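Local coordinates for protein UL37 (Suid herpesvirus 1, PDB 4K70) that is an inner tegument protein that probably controls viral trafficking, this chain being its N-terminal half, at residues Gly378-Val381 against His382-Asp386; Leu334-Val337 against Glu338-Thr342; Trp190-Pro193 against Leu194-Val198; Thr321-Trp324 against Glu325-Ala329; Arg152-Pro155 against Pro156-Ala160. All coordinates share one frame; numbering follows the deposited sequence.

Overall arrangement
All five contacts are local, and four of them run along helices of an all-helical chain. Contact 2, on helix 333-342, is the hub: it touches each of the others, with its centre about 10 Å from the centres of contacts 3 and 4 and about 11 Å from that of contact 1. Contact 1 lies in the C-terminal part of helix 366-385 and carries a calcium and a sodium ion; the side chain of Val-337 in contact 2 lies about 12 Å from calcium. Contact 5, a loop leading into a short helix, meets contacts 1, 2 and 3, with Leu-385 CD1 3.9 Å from Pro-156 CG. Contact 4 is outermost, its nearest atoms about 6 Å from contact 1.

Contact 1 of 5, residues Gly378-Val381 against His382-Asp386. With NA (sodium ion), chain F; CA (calcium ion), chain D.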
loop_
_atom_site.group_PDB
_atom_site.type_symbol
_atom_site.label_atom_id
_atom_site.label_comp_id
_atom_site.label_asym_id
_atom_site.label_seq_id
_atom_site.Cartn_x
_atom_site.Cartn_y
_atom_site.Cartn_z
ATOM N N GLY A 378 -16.617 0.540 5.563
ATOM C CA GLY A 378 -15.974 1.675 4.935
ATOM C C GLY A 378 -14.773 2.183 5.719
ATOM O O GLY A 378 -13.731 2.515 5.138
ATOM N N GLY A 379 -14.918 2.265 7.039
ATOM C CA GLY A 379 -13.840 2.750 7.882
ATOM C C GLY A 379 -12.656 1.811 7.799
ATOM O O GLY A 379 -11.495 2.225 7.819
ATOM N N VAL A 380 -12.956 0.524 7.709
ATOM C CA VAL A 380 -11.904 -0.472 7.608
ATOM C C VAL A 380 -11.230 -0.387 6.234
ATOM O O VAL A 380 -10.003 -0.365 6.133
ATOM C CB VAL A 380 -12.444 -1.877 7.890
ATOM C CG1 VAL A 380 -11.354 -2.929 7.646
ATOM C CG2 VAL A 380 -12.982 -1.954 9.327
ATOM N N VAL A 381 -12.031 -0.302 5.177
ATOM C CA VAL A 381 -11.480 -0.110 3.830
ATOM C C VAL A 381 -10.571 1.123 3.757
ATOM O O VAL A 381 -9.459 1.050 3.232
ATOM C CB VAL A 381 -12.605 0.027 2.781
ATOM C CG1 VAL A 381 -12.059 0.539 1.447
ATOM C CG2 VAL A 381 -13.322 -1.302 2.613
ATOM N N HIS A 382 -11.043 2.253 4.285
ATOM C CA HIS A 382 -10.259 3.499 4.237
ATOM C C HIS A 382 -8.921 3.368 4.946
ATOM O O HIS A 382 -7.895 3.889 4.481
ATOM C CB HIS A 382 -11.051 4.678 4.808
ATOM C CG HIS A 382 -12.033 5.259 3.843
ATOM N ND1 HIS A 382 -11.645 5.891 2.680
ATOM C CD2 HIS A 382 -13.390 5.303 3.856
ATOM C CE1 HIS A 382 -12.715 6.298 2.020
ATOM N NE2 HIS A 382 -13.786 5.962 2.718
ATOM N N ARG A 383 -8.940 2.675 6.079
ATOM C CA ARG A 383 -7.728 2.367 6.824
ATOM C C ARG A 383 -6.719 1.548 6.020
ATOM O O ARG A 383 -5.525 1.806 6.079
ATOM C CB ARG A 383 -8.076 1.585 8.084
ATOM C CG ARG A 383 -8.641 2.421 9.187
ATOM C CD ARG A 383 -8.313 1.764 10.505
ATOM N NE ARG A 383 -9.321 0.826 10.978
ATOM C CZ ARG A 383 -9.037 -0.265 11.692
ATOM N NH1 ARG A 383 -7.772 -0.568 11.977
ATOM N NH2 ARG A 383 -10.010 -1.060 12.113
ATOM N N LEU A 384 -7.204 0.533 5.316
ATOM C CA LEU A 384 -6.337 -0.358 4.552
ATOM C C LEU A 384 -5.814 0.252 3.266
ATOM O O LEU A 384 -4.765 -0.159 2.767
ATOM C CB LEU A 384 -7.083 -1.647 4.177
ATOM C CG LEU A 384 -7.445 -2.605 5.308
ATOM C CD1 LEU A 384 -8.565 -3.536 4.883
ATOM C CD2 LEU A 384 -6.229 -3.398 5.733
ATOM N N LEU A 385 -6.561 1.191 2.698
ATOM C CA LEU A 385 -6.297 1.622 1.329
ATOM C C LEU A 385 -4.891 2.196 1.119
ATOM O O LEU A 385 -4.264 1.932 0.089
ATOM C CB LEU A 385 -7.359 2.614 0.850
ATOM C CG LEU A 385 -7.149 3.180 -0.556
ATOM C CD1 LEU A 385 -7.054 2.077 -1.607
ATOM C CD2 LEU A 385 -8.232 4.192 -0.911
ATOM N N ASP A 386 -4.382 2.963 2.081
ATOM C CA ASP A 386 -3.056 3.573 1.901
ATOM C C ASP A 386 -1.949 2.532 1.831
ATOM O O ASP A 386 -0.879 2.791 1.282
ATOM C CB ASP A 386 -2.741 4.649 2.978
ATOM C CG ASP A 386 -2.424 4.050 4.351
ATOM O OD1 ASP A 386 -3.370 3.803 5.136
ATOM O OD2 ASP A 386 -1.226 3.836 4.651
HETATM NA NA NA F . -5.770 5.167 4.682
HETATM CA CA CA D . -3.318 2.225 6.909
HETATM O O HOH W 1 -3.460 0.392 8.473
#
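The carbonyl oxygen of Gly-378 takes the N-H of His-382 over 2.8 Å between O and N, a fairly straight bond (165° at the hydrogen). The same oxygen also has the imidazole beside it, because chi1 of -80° turns CG of His-382 back beside its own backbone N; CD2 of His-382 comes to 3.1 Å from Gly-378 O. NE2 at the far end of the ring is hydrogen-bonded to Phe-345 O. Gly-379 and Val-380 continue the helical pattern by accepting from Arg-383 and Leu-384, whereas the bond from Leu-385 N to Val-381 O is weak, bent to 129° at the hydrogen. On the buried flank Val-380 and Leu-384 lie side by side, CG1 of the valine 4.0 Å from CD1 of the leucine, and helices 392-402 and 422-431 pack against both. Gly-378, with no side chain, lets Leu-340 of helix 333-342 pack close to its CA.

Carbonyls of the last turn and the acids after it form a cation site. His-382 O binds sodium at 2.5 Å and Arg-383 O binds calcium at 2.4 Å, while Asp-386 OD1 reaches both ions, 2.4 Å from the calcium ion and 2.8 Å from the sodium ion. Asp-387 and a water also bind the calcium. Carbonyl oxygens near a helix C-terminus, where the dipole is negative, probably attract cations, and an oxygen shared by two ions probably belongs to an ionised carboxylate.

Contact 2 of 5, residues Leu334-Val337 against Glu338-Thr342; sequences LQVV and EALVT
Val-337 and Val-341 stand one turn apart on helix 333-342, an amphipathic helix whose valines and Leu-340 are buried. Their side chains lie side by side, pointing the same way, CG1 of Val-337 3.9 Å from CG2 of Val-341. Val-336 and Leu-340 repeat the arrangement on the neighbouring strip, with CG2 of Val-336 4.1 Å from CD1 of Leu-340. Chi1 of -71° swings CG of Leu-340 beside its own backbone N and back down the helix, to 3.3 Å from Val-336 O, so the branched end hugs the preceding turn. Beta-branched valines, stiff and compact, suit these buried strips: helices 366-385 and 321-329 meet the Val-336 and Leu-340 side, and helix 191-201 meets Val-337 and Val-341, though Val-337 reaches helix 366-385 as well.

The opposite character appears at Gln-335 and Glu-338, both exposed. Glu-338 runs out extended from CG, and it is CB, 3.2 Å from Leu-334 O, that makes its near contact with the preceding turn; the carboxylate is only loosely neighboured, OE1 being 4.3 Å from CD1 of Leu-334. Gln-335 turns away and its OE1 is hydrogen-bonded to Ala-331 N, just ahead of the helix. Near the helix's C-terminal end Glu-338 O accepts twice from one residue: Thr-342 N donates over 3.1 Å, and Thr-342 OG1, bent back to the same Glu-338 O, over 2.6 Å.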
loop_
_atom_site.group_PDB
_atom_site.type_symbol
_atom_site.label_atom_id
_atom_site.label_comp_id
_atom_site.label_asym_id
_atom_site.label_seq_id
_atom_site.Cartn_x
_atom_site.Cartn_y
_atom_site.Cartn_z
ATOM N N LEU A 334 -10.684 -0.777 -5.941
ATOM C CA LEU A 334 -11.249 0.326 -6.713
ATOM C C LEU A 334 -12.762 0.296 -6.601
ATOM O O LEU A 334 -13.399 1.309 -6.341
ATOM C CB LEU A 334 -10.833 0.266 -8.186
ATOM C CG LEU A 334 -11.556 1.300 -9.057
ATOM C CD1 LEU A 334 -11.405 2.726 -8.506
ATOM C CD2 LEU A 334 -11.086 1.240 -10.498
ATOM N N GLN A 335 -13.335 -0.885 -6.794
ATOM C CA GLN A 335 -14.782 -1.031 -6.759
ATOM C C GLN A 335 -15.391 -0.554 -5.445
ATOM O O GLN A 335 -16.367 0.200 -5.440
ATOM C CB GLN A 335 -15.161 -2.491 -7.026
ATOM C CG GLN A 335 -14.848 -2.926 -8.460
ATOM C CD GLN A 335 -15.049 -4.419 -8.688
ATOM O OE1 GLN A 335 -15.690 -5.099 -7.895
ATOM N NE2 GLN A 335 -14.485 -4.934 -9.776
ATOM N N VAL A 336 -14.822 -0.988 -4.330
ATOM C CA VAL A 336 -15.441 -0.692 -3.052
ATOM C C VAL A 336 -15.227 0.786 -2.692
ATOM O O VAL A 336 -16.149 1.447 -2.228
ATOM C CB VAL A 336 -14.961 -1.647 -1.919
ATOM C CG1 VAL A 336 -13.472 -1.458 -1.634
ATOM C CG2 VAL A 336 -15.786 -1.414 -0.632
ATOM N N VAL A 337 -14.026 1.310 -2.936
ATOM C CA VAL A 337 -13.763 2.718 -2.648
ATOM C C VAL A 337 -14.595 3.637 -3.535
ATOM O O VAL A 337 -15.072 4.668 -3.086
ATOM C CB VAL A 337 -12.274 3.061 -2.796
ATOM C CG1 VAL A 337 -12.057 4.534 -2.491
ATOM C CG2 VAL A 337 -11.454 2.181 -1.872
ATOM N N GLU A 338 -14.789 3.257 -4.793
ATOM C CA GLU A 338 -15.659 4.049 -5.667
ATOM C C GLU A 338 -17.105 4.047 -5.160
ATOM O O GLU A 338 -17.802 5.059 -5.225
ATOM C CB GLU A 338 -15.615 3.532 -7.113
ATOM C CG GLU A 338 -16.650 4.208 -8.012
ATOM C CD GLU A 338 -16.368 4.005 -9.491
ATOM O OE1 GLU A 338 -15.412 3.270 -9.817
ATOM O OE2 GLU A 338 -17.097 4.587 -10.328
ATOM N N ALA A 339 -17.549 2.904 -4.652
ATOM C CA ALA A 339 -18.905 2.785 -4.139
ATOM C C ALA A 339 -19.067 3.667 -2.915
ATOM O O ALA A 339 -20.084 4.355 -2.766
ATOM C CB ALA A 339 -19.217 1.345 -3.790
ATOM N N LEU A 340 -18.065 3.647 -2.039
ATOM C CA LEU A 340 -18.154 4.392 -0.782
ATOM C C LEU A 340 -18.151 5.887 -1.025
ATOM O O LEU A 340 -19.059 6.589 -0.608
ATOM C CB LEU A 340 -16.998 4.020 0.140
ATOM C CG LEU A 340 -17.094 2.614 0.726
ATOM C CD1 LEU A 340 -15.748 2.173 1.281
ATOM C CD2 LEU A 340 -18.155 2.594 1.820
ATOM N N VAL A 341 -17.113 6.374 -1.697
ATOM C CA VAL A 341 -16.918 7.806 -1.866
ATOM C C VAL A 341 -18.021 8.452 -2.705
ATOM O O VAL A 341 -18.482 9.547 -2.398
ATOM C CB VAL A 341 -15.534 8.095 -2.508
ATOM C CG1 VAL A 341 -15.387 9.579 -2.787
ATOM C CG2 VAL A 341 -14.408 7.564 -1.604
ATOM N N THR A 342 -18.422 7.765 -3.775
ATOM C CA THR A 342 -19.517 8.216 -4.634
ATOM C C THR A 342 -20.805 8.438 -3.838
ATOM O O THR A 342 -21.570 9.363 -4.132
ATOM C CB THR A 342 -19.777 7.204 -5.797
ATOM O OG1 THR A 342 -18.594 7.081 -6.588
ATOM C CG2 THR A 342 -20.890 7.677 -6.690
#

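Contact 3 of 5, residues Trp190-Pro193 against Leu194-Val198; sequences WALP and LALAV
Leu-194 meets Trp-190 near the N-terminal end of helix 191-201, CD2 of the leucine lying 4.0 Å from CZ3 of the indole. The two side chains run side by side. Chi1 of 63° sets CG of the tryptophan between its backbone N and carbonyl carbon, and the ring is bedded on Ala-191, whose CB sits 3.9 Å above the ring plane and over its centre. Helices 144-149 and 208-223 pack against Leu-194.

Ala-195 comes next, and its N-H donates to Ala-191 O over 2.9 Å in a nearly straight bond. Its methyl is small enough for the loop residue Val-153 to pack against it. Leu-196 then donates to Leu-192 O over 2.8 Å, again nearly straight. The leucine side chains of this pair cross at a slant, CD1 of Leu-192 being 3.7 Å from CD1 of Leu-196. Of helix 333-342, Leu-334 meets Leu-192, Val-341 meets Leu-196, and Val-337 meets both; leucine suits this buried side.

Ala-197 N then reaches the carbonyl of Pro-193, a residue that lacks an N-H of its own. Proline is well placed in the first turn of a helix, where backbone N-H groups are not needed for i to i-4 bonds, and its carbonyl still serves: Ala-197 N comes to Pro-193 O at 3.0 Å, approaching from above the carbonyl plane, 36° out of it.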
loop_
_atom_site.group_PDB
_atom_site.type_symbol
_atom_site.label_atom_id
_atom_site.label_comp_id
_atom_site.label_asym_id
_atom_site.label_seq_id
_atom_site.Cartn_x
_atom_site.Cartn_y
_atom_site.Cartn_z
ATOM N N TRP A 190 -3.316 7.088 -1.594
ATOM C CA TRP A 190 -4.067 8.134 -0.912
ATOM C C TRP A 190 -4.879 8.977 -1.896
ATOM O O TRP A 190 -5.905 9.548 -1.535
ATOM C CB TRP A 190 -3.108 9.033 -0.125
ATOM C CG TRP A 190 -2.173 9.729 -1.032
ATOM C CD1 TRP A 190 -0.970 9.270 -1.467
ATOM C CD2 TRP A 190 -2.384 10.989 -1.676
ATOM N NE1 TRP A 190 -0.405 10.176 -2.332
ATOM C CE2 TRP A 190 -1.258 11.240 -2.480
ATOM C CE3 TRP A 190 -3.418 11.934 -1.646
ATOM C CZ2 TRP A 190 -1.128 12.398 -3.251
ATOM C CZ3 TRP A 190 -3.288 13.084 -2.413
ATOM C CH2 TRP A 190 -2.152 13.304 -3.203
ATOM N N ALA A 191 -4.433 9.024 -3.147
ATOM C CA ALA A 191 -5.018 9.927 -4.136
ATOM C C ALA A 191 -6.370 9.461 -4.677
ATOM O O ALA A 191 -7.145 10.268 -5.206
ATOM C CB ALA A 191 -4.042 10.150 -5.280
ATOM N N LEU A 192 -6.651 8.163 -4.569
ATOM C CA LEU A 192 -7.880 7.611 -5.150
ATOM C C LEU A 192 -9.166 8.259 -4.583
ATOM O O LEU A 192 -10.000 8.750 -5.342
ATOM C CB LEU A 192 -7.904 6.084 -5.022
ATOM C CG LEU A 192 -9.208 5.381 -5.430
ATOM C CD1 LEU A 192 -9.537 5.653 -6.889
ATOM C CD2 LEU A 192 -9.119 3.885 -5.142
ATOM N N PRO A 193 -9.318 8.281 -3.250
ATOM C CA PRO A 193 -10.495 8.912 -2.625
ATOM C C PRO A 193 -10.618 10.400 -2.962
ATOM O O PRO A 193 -11.727 10.931 -3.049
ATOM C CB PRO A 193 -10.216 8.777 -1.126
ATOM C CG PRO A 193 -9.276 7.645 -1.003
ATOM C CD PRO A 193 -8.471 7.586 -2.270
ATOM N N LEU A 194 -9.482 11.073 -3.119
ATOM C CA LEU A 194 -9.481 12.474 -3.519
ATOM C C LEU A 194 -10.003 12.620 -4.946
ATOM O O LEU A 194 -10.882 13.440 -5.201
ATOM C CB LEU A 194 -8.070 13.090 -3.386
ATOM C CG LEU A 194 -7.887 14.453 -4.050
ATOM C CD1 LEU A 194 -8.873 15.460 -3.493
ATOM C CD2 LEU A 194 -6.443 14.971 -3.896
ATOM N N ALA A 195 -9.446 11.839 -5.873
ATOM C CA ALA A 195 -9.908 11.836 -7.265
ATOM C C ALA A 195 -11.403 11.501 -7.372
ATOM O O ALA A 195 -12.149 12.129 -8.134
ATOM C CB ALA A 195 -9.095 10.842 -8.097
ATOM N N LEU A 196 -11.834 10.498 -6.620
ATOM C CA LEU A 196 -13.255 10.131 -6.611
ATOM C C LEU A 196 -14.145 11.265 -6.101
ATOM O O LEU A 196 -15.211 11.513 -6.663
ATOM C CB LEU A 196 -13.482 8.851 -5.808
ATOM C CG LEU A 196 -12.920 7.588 -6.478
ATOM C CD1 LEU A 196 -12.893 6.394 -5.534
ATOM C CD2 LEU A 196 -13.689 7.265 -7.749
ATOM N N ALA A 197 -13.716 11.963 -5.047
ATOM C CA ALA A 197 -14.527 13.061 -4.530
ATOM C C ALA A 197 -14.576 14.234 -5.510
ATOM O O ALA A 197 -15.612 14.886 -5.677
ATOM C CB ALA A 197 -14.027 13.517 -3.150
ATOM N N VAL A 198 -13.441 14.513 -6.145
ATOM C CA VAL A 198 -13.380 15.557 -7.162
ATOM C C VAL A 198 -14.363 15.282 -8.290
ATOM O O VAL A 198 -15.052 16.189 -8.751
ATOM C CB VAL A 198 -11.950 15.734 -7.730
ATOM C CG1 VAL A 198 -11.936 16.795 -8.828
ATOM C CG2 VAL A 198 -10.990 16.115 -6.621
#

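Contact 4 of 5, residues Thr321-Trp324 against Glu325-Ala329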
loop_
_atom_site.group_PDB
_atom_site.type_symbol
_atom_site.label_atom_id
_atom_site.label_comp_id
_atom_site.label_asym_id
_atom_site.label_seq_id
_atom_site.Cartn_x
_atom_site.Cartn_y
_atom_site.Cartn_z
ATOM N N THR A 321 -29.312 1.479 1.301
ATOM C CA THR A 321 -29.436 0.130 0.735
ATOM C C THR A 321 -28.624 -0.071 -0.539
ATOM O O THR A 321 -27.903 -1.055 -0.669
ATOM C CB THR A 321 -30.907 -0.260 0.478
ATOM O OG1 THR A 321 -31.499 0.674 -0.429
ATOM C CG2 THR A 321 -31.674 -0.237 1.781
ATOM N N GLY A 322 -28.724 0.858 -1.479
ATOM C CA GLY A 322 -27.968 0.729 -2.714
ATOM C C GLY A 322 -26.458 0.756 -2.516
ATOM O O GLY A 322 -25.721 -0.013 -3.151
ATOM N N VAL A 323 -25.974 1.640 -1.640
ATOM C CA VAL A 323 -24.530 1.733 -1.446
ATOM C C VAL A 323 -24.009 0.497 -0.724
ATOM O O VAL A 323 -22.936 -0.010 -1.041
ATOM C CB VAL A 323 -24.095 3.016 -0.705
ATOM C CG1 VAL A 323 -24.783 3.123 0.638
ATOM C CG2 VAL A 323 -22.559 3.030 -0.544
ATOM N N TRP A 324 -24.793 0.002 0.229
ATOM C CA TRP A 324 -24.439 -1.204 0.971
ATOM C C TRP A 324 -24.403 -2.403 0.032
ATOM O O TRP A 324 -23.527 -3.265 0.140
ATOM C CB TRP A 324 -25.459 -1.445 2.100
ATOM C CG TRP A 324 -25.227 -2.709 2.859
ATOM C CD1 TRP A 324 -26.173 -3.636 3.224
ATOM C CD2 TRP A 324 -23.961 -3.220 3.325
ATOM N NE1 TRP A 324 -25.573 -4.671 3.901
ATOM C CE2 TRP A 324 -24.224 -4.443 3.975
ATOM C CE3 TRP A 324 -22.639 -2.749 3.263
ATOM C CZ2 TRP A 324 -23.209 -5.215 4.550
ATOM C CZ3 TRP A 324 -21.635 -3.515 3.839
ATOM C CH2 TRP A 324 -21.925 -4.730 4.482
ATOM N N GLU A 325 -25.374 -2.466 -0.877
ATOM C CA GLU A 325 -25.375 -3.504 -1.907
ATOM C C GLU A 325 -24.121 -3.420 -2.790
ATOM O O GLU A 325 -23.464 -4.437 -3.055
ATOM C CB GLU A 325 -26.647 -3.425 -2.769
ATOM C CG GLU A 325 -27.905 -3.888 -2.032
ATOM C CD GLU A 325 -29.199 -3.650 -2.819
ATOM O OE1 GLU A 325 -29.114 -3.364 -4.038
ATOM O OE2 GLU A 325 -30.299 -3.747 -2.212
ATOM N N ALA A 326 -23.798 -2.216 -3.254
ATOM C CA ALA A 326 -22.638 -2.058 -4.136
ATOM C C ALA A 326 -21.330 -2.365 -3.407
ATOM O O ALA A 326 -20.396 -2.911 -3.999
ATOM C CB ALA A 326 -22.613 -0.672 -4.761
ATOM N N VAL A 327 -21.263 -2.018 -2.120
ATOM C CA VAL A 327 -20.087 -2.313 -1.296
ATOM C C VAL A 327 -19.919 -3.821 -1.114
ATOM O O VAL A 327 -18.814 -4.351 -1.166
ATOM C CB VAL A 327 -20.181 -1.664 0.122
ATOM C CG1 VAL A 327 -19.233 -2.381 1.088
ATOM C CG2 VAL A 327 -19.899 -0.144 0.067
ATOM N N GLN A 328 -21.025 -4.509 -0.873
ATOM C CA GLN A 328 -20.987 -5.954 -0.735
ATOM C C GLN A 328 -20.544 -6.625 -2.022
ATOM O O GLN A 328 -19.823 -7.622 -1.988
ATOM C CB GLN A 328 -22.362 -6.486 -0.355
ATOM C CG GLN A 328 -22.700 -6.353 1.102
ATOM C CD GLN A 328 -24.108 -6.825 1.373
ATOM O OE1 GLN A 328 -25.064 -6.048 1.299
ATOM N NE2 GLN A 328 -24.251 -8.107 1.660
ATOM N N ALA A 329 -20.974 -6.088 -3.159
ATOM C CA ALA A 329 -20.688 -6.739 -4.443
ATOM C C ALA A 329 -19.255 -6.521 -4.925
ATOM O O ALA A 329 -18.805 -7.164 -5.880
ATOM C CB ALA A 329 -21.651 -6.251 -5.489
#
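One face of the Trp-324 indole is stacked by the side chain of Gln-328, one turn further along helix 321-329, an i to i+4 pair at the protein surface. The amide plane is turned only 22° from the ring plane, and CG of Gln-328, before the amide, makes a CH-pi contact, 3.7 Å from the centroid of the six-membered ring and 12° off its normal. Chi1 of 176° holds CG of Trp-324 anti to its backbone N, putting the indole beside the coming turn, while the Gln-328 chain leans back along its own N and then runs extended across the ring. The Val-327 and Trp-324 side chains cross at about a right angle, CG1 of Val-327 3.8 Å from CZ3 of Trp-324. NE1 of Trp-324 is hydrogen-bonded to a glycerol molecule, probably from crystallisation. The indole also rests on Cys-373, Thr-374 and Val-377 of helix 366-385, so a wide aromatic joins the two helices.

Val-323 and Val-327 lie side by side, Val-327 buried against Val-336 and Leu-340 of helix 333-342. On the exposed flank, Glu-325 lays its chain over the first turn, its CG 3.1 Å from Thr-321 O, the same oxygen that accepts Glu-325 N at 2.9 Å.

Contact 5 of 5, residues Arg152-Pro155 against Pro156-Ala160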
loop_
_atom_site.group_PDB
_atom_site.type_symbol
_atom_site.label_atom_id
_atom_site.label_comp_id
_atom_site.label_asym_id
_atom_site.label_seq_id
_atom_site.Cartn_x
_atom_site.Cartn_y
_atom_site.Cartn_z
ATOM N N ARG A 152 -7.522 11.881 -12.058
ATOM C CA ARG A 152 -7.469 10.546 -12.631
ATOM C C ARG A 152 -7.722 9.469 -11.576
ATOM O O ARG A 152 -7.100 9.461 -10.511
ATOM C CB ARG A 152 -6.128 10.298 -13.345
ATOM C CG ARG A 152 -6.167 9.030 -14.228
ATOM C CD ARG A 152 -4.979 8.899 -15.188
ATOM N NE ARG A 152 -3.688 8.992 -14.512
ATOM C CZ ARG A 152 -2.953 10.101 -14.464
ATOM N NH1 ARG A 152 -3.383 11.208 -15.063
ATOM N NH2 ARG A 152 -1.784 10.102 -13.825
ATOM N N VAL A 153 -8.650 8.566 -11.884
ATOM C CA VAL A 153 -8.971 7.452 -11.007
ATOM C C VAL A 153 -8.173 6.222 -11.429
ATOM O O VAL A 153 -8.359 5.695 -12.526
ATOM C CB VAL A 153 -10.472 7.132 -11.038
ATOM C CG1 VAL A 153 -10.765 5.878 -10.225
ATOM C CG2 VAL A 153 -11.275 8.322 -10.520
ATOM N N VAL A 154 -7.272 5.780 -10.558
ATOM C CA VAL A 154 -6.404 4.649 -10.860
ATOM C C VAL A 154 -6.711 3.456 -9.952
ATOM O O VAL A 154 -6.815 3.608 -8.734
ATOM C CB VAL A 154 -4.928 5.026 -10.656
ATOM C CG1 VAL A 154 -4.041 3.872 -11.057
ATOM C CG2 VAL A 154 -4.580 6.286 -11.446
ATOM N N PRO A 155 -6.850 2.258 -10.536
ATOM C CA PRO A 155 -7.018 1.091 -9.662
ATOM C C PRO A 155 -5.754 0.891 -8.834
ATOM O O PRO A 155 -4.668 0.910 -9.398
ATOM C CB PRO A 155 -7.199 -0.066 -10.646
ATOM C CG PRO A 155 -7.618 0.592 -11.956
ATOM C CD PRO A 155 -6.928 1.915 -11.970
ATOM N N PRO A 156 -5.889 0.723 -7.510
ATOM C CA PRO A 156 -4.733 0.535 -6.624
ATOM C C PRO A 156 -3.783 -0.576 -7.096
ATOM O O PRO A 156 -2.578 -0.528 -6.851
ATOM C CB PRO A 156 -5.392 0.140 -5.306
ATOM C CG PRO A 156 -6.681 0.879 -5.332
ATOM C CD PRO A 156 -7.149 0.762 -6.751
ATOM N N GLU A 157 -4.345 -1.561 -7.780
ATOM C CA GLU A 157 -3.621 -2.756 -8.190
ATOM C C GLU A 157 -2.714 -2.449 -9.366
ATOM O O GLU A 157 -1.715 -3.126 -9.591
ATOM C CB GLU A 157 -4.635 -3.841 -8.563
ATOM C CG GLU A 157 -5.893 -3.814 -7.669
ATOM C CD GLU A 157 -7.087 -3.125 -8.327
ATOM O OE1 GLU A 157 -7.277 -3.338 -9.550
ATOM O OE2 GLU A 157 -7.851 -2.397 -7.629
ATOM N N GLN A 158 -3.048 -1.393 -10.092
ATOM C CA GLN A 158 -2.377 -1.059 -11.336
ATOM C C GLN A 158 -1.035 -0.404 -11.099
ATOM O O GLN A 158 -0.122 -0.493 -11.926
ATOM C CB GLN A 158 -3.261 -0.113 -12.145
ATOM C CG GLN A 158 -2.579 0.543 -13.328
ATOM C CD GLN A 158 -3.560 1.316 -14.178
ATOM O OE1 GLN A 158 -4.676 0.850 -14.433
ATOM N NE2 GLN A 158 -3.162 2.506 -14.609
ATOM N N THR A 159 -0.915 0.270 -9.966
ATOM C CA THR A 159 0.252 1.089 -9.733
ATOM C C THR A 159 1.565 0.299 -9.673
ATOM O O THR A 159 2.549 0.700 -10.293
ATOM C CB THR A 159 0.107 1.914 -8.451
ATOM O OG1 THR A 159 -1.189 2.537 -8.426
ATOM C CG2 THR A 159 1.190 2.964 -8.413
ATOM N N ALA A 160 1.579 -0.803 -8.920
ATOM C CA ALA A 160 2.810 -1.569 -8.712
ATOM C C ALA A 160 2.894 -2.771 -9.638
ATOM O O ALA A 160 3.790 -3.600 -9.502
ATOM C CB ALA A 160 2.936 -2.015 -7.266
#
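Chi1 of 168° sends the Gln-158 side chain out, extended beyond CG, and it lays its amide against Pro-155 and Val-154. OE1 of Gln-158 is 3.5 Å from CD of the Pro-155 ring. On the valine side, NE2 of Gln-158 is 3.9 Å from CG1 of Val-154. The Glu-157 chain instead bends at chi2, 100°, which folds the carboxylate back so that OE1 of Glu-157 comes to 3.5 Å from CB of Pro-155. The proline ring is thus flanked by two polar side chains, whose carboxylate and amide ends touch its CH groups by van der Waals contact. Gln-158 and Val-154 cross at about a right angle.

Val-154 and Pro-155 are extended, and at Pro-156 the chain turns into the short, weakly bonded helix of residues 156-159. The backbone angles of Pro-156 and Glu-157 are consistent with a type I turn, closed by Gln-158 N donating to Pro-155 O over 2.9 Å. The donor sits well above the carbonyl plane, 52° out of it. Proline suits the first turn of such a helix because it offers no N-H to leave unpaired, and its fixed phi already has the helical value. Pro-156 packs on Leu-192 and Tyr-388, Pro-155 on Leu-334, while Val-153, just upstream, belongs to a sodium site with Arg-199. Further along, Thr-159 touches Val-184 and Thr-188 of helix 175-188.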